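Local atomic coordinates of gala protein type 1, 3 or 4 (Legionella pneumophila subsp. pneumophila, PDB entry 4XA9), a protein that probably binds small GTPases and may activate their GTP hydrolysis through a leucine-rich repeat scaffold. Residues L72-H76 / N77-P81. Residues are numbered along the deposited sequence; the frame is centred on the assembly and turned at random.
Sequences LNISH and NNIGP
N77 ND2 reaches back round the turn and donates to I74 O at 3.1 Å, with an N-H...O angle of 158°. The bond comes from above the carbonyl plane of I74, about 70° out of it, while I74 O lies close to the amide plane of N77. I74 O also accepts from N101 ND2, N77 ND2 also donates to L50 O, and N77 OD1 accepts from I55 N, so partners on both ends of this buried amide fix its rotation. N77 CG stands anti to its own carbonyl carbon and beside the backbone N (chi1 -78°), which folds the amide back toward I74 O. I74 crosses N77 at about a right angle, its CG1 3.5 Å from N77 ND2. Further out, I74 CD1 meets I79 CG2 at 4.1 Å, an apolar contact between the two isoleucines. Upstream, N73 OD1 accepts from S75 N at 3.0 Å in an Asx turn, and from S75 OG at 2.8 Å on a lone pair. Buried asparagines that bond to backbone of adjacent turns are characteristic of leucine-rich repeats. The H76 ring stacks with H52 and F100 and meets an aromatic side chain of another protein's chain edge-to-face. The turn links strand 71-73, which runs parallel between strands 47-49 and 95-97, to helix 80-87, whose L87 touches I79.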
loop_
_atom_site.group_PDB
_atom_site.type_symbol
_atom_site.label_atom_id
_atom_site.label_comp_id
_atom_site.label_asym_id
_atom_site.label_seq_id
_atom_site.Cartn_x
_atom_site.Cartn_y
_atom_site.Cartn_z
ATOM N N LEU A 72 -6.968 17.627 3.510
ATOM C CA LEU A 72 -6.270 17.608 2.234
ATOM C C LEU A 72 -5.555 16.286 2.014
ATOM O O LEU A 72 -4.726 15.869 2.826
ATOM C CB LEU A 72 -5.258 18.762 2.147
ATOM C CG LEU A 72 -4.348 18.677 0.913
ATOM C CD1 LEU A 72 -5.153 18.893 -0.371
ATOM C CD2 LEU A 72 -3.172 19.651 0.992
ATOM N N ASN A 73 -5.896 15.619 0.918
ATOM C CA ASN A 73 -5.146 14.460 0.448
ATOM C C ASN A 73 -4.310 14.863 -0.756
ATOM O O ASN A 73 -4.845 15.071 -1.846
ATOM C CB ASN A 73 -6.084 13.305 0.077
ATOM C CG ASN A 73 -5.337 12.042 -0.362
ATOM O OD1 ASN A 73 -4.117 12.043 -0.557
ATOM N ND2 ASN A 73 -6.078 10.958 -0.533
ATOM N N ILE A 74 -3.000 14.974 -0.563
ATOM C CA ILE A 74 -2.116 15.279 -1.677
ATOM C C ILE A 74 -1.044 14.190 -1.795
ATOM O O ILE A 74 0.079 14.429 -2.246
ATOM C CB ILE A 74 -1.496 16.702 -1.524
ATOM C CG1 ILE A 74 -0.933 17.195 -2.868
ATOM C CG2 ILE A 74 -0.490 16.758 -0.368
ATOM C CD1 ILE A 74 -0.552 18.664 -2.883
ATOM N N SER A 75 -1.417 12.972 -1.414
ATOM C CA SER A 75 -0.506 11.838 -1.521
ATOM C C SER A 75 -0.179 11.538 -2.984
ATOM O O SER A 75 -0.899 11.954 -3.880
ATOM C CB SER A 75 -1.090 10.590 -0.840
ATOM O OG SER A 75 -2.290 10.149 -1.457
ATOM N N HIS A 76 0.927 10.838 -3.203
ATOM C CA HIS A 76 1.360 10.425 -4.539
ATOM C C HIS A 76 1.495 11.601 -5.496
ATOM O O HIS A 76 0.974 11.583 -6.615
ATOM C CB HIS A 76 0.401 9.384 -5.114
ATOM C CG HIS A 76 0.349 8.118 -4.321
ATOM N ND1 HIS A 76 1.206 7.063 -4.547
ATOM C CD2 HIS A 76 -0.453 7.737 -3.298
ATOM C CE1 HIS A 76 0.933 6.087 -3.700
ATOM N NE2 HIS A 76 -0.073 6.469 -2.932
ATOM N N ASN A 77 2.186 12.632 -5.027
ATOM C CA ASN A 77 2.646 13.717 -5.882
ATOM C C ASN A 77 4.164 13.828 -5.755
ATOM O O ASN A 77 4.827 12.836 -5.476
ATOM C CB ASN A 77 1.951 15.027 -5.519
ATOM C CG ASN A 77 0.536 15.101 -6.075
ATOM O OD1 ASN A 77 0.330 15.522 -7.211
ATOM N ND2 ASN A 77 -0.443 14.697 -5.271
ATOM N N ASN A 78 4.711 15.025 -5.941
ATOM C CA ASN A 78 6.155 15.219 -5.829
ATOM C C ASN A 78 6.497 16.496 -5.070
ATOM O O ASN A 78 7.323 17.287 -5.526
ATOM C CB ASN A 78 6.789 15.254 -7.226
ATOM C CG ASN A 78 8.311 15.212 -7.189
ATOM O OD1 ASN A 78 8.911 14.575 -6.321
ATOM N ND2 ASN A 78 8.939 15.921 -8.121
ATOM N N ILE A 79 5.866 16.714 -3.919
ATOM C CA ILE A 79 5.988 18.023 -3.277
ATOM C C ILE A 79 7.280 18.140 -2.477
ATOM O O ILE A 79 7.764 19.244 -2.237
ATOM C CB ILE A 79 4.785 18.334 -2.364
ATOM C CG1 ILE A 79 4.854 17.527 -1.064
ATOM C CG2 ILE A 79 3.466 18.112 -3.123
ATOM C CD1 ILE A 79 3.735 17.866 -0.080
ATOM N N GLY A 80 7.845 17.003 -2.079
ATOM C CA GLY A 80 9.150 16.998 -1.440
ATOM C C GLY A 80 9.200 17.678 -0.086
ATOM O O GLY A 80 8.164 18.033 0.486
ATOM N N PRO A 81 10.414 17.853 0.446
ATOM C CA PRO A 81 10.613 18.488 1.752
ATOM C C PRO A 81 10.056 19.909 1.798
ATOM O O PRO A 81 9.409 20.276 2.771
ATOM C CB PRO A 81 12.135 18.487 1.912
ATOM C CG PRO A 81 12.604 17.372 1.029
ATOM C CD PRO A 81 11.681 17.383 -0.141
#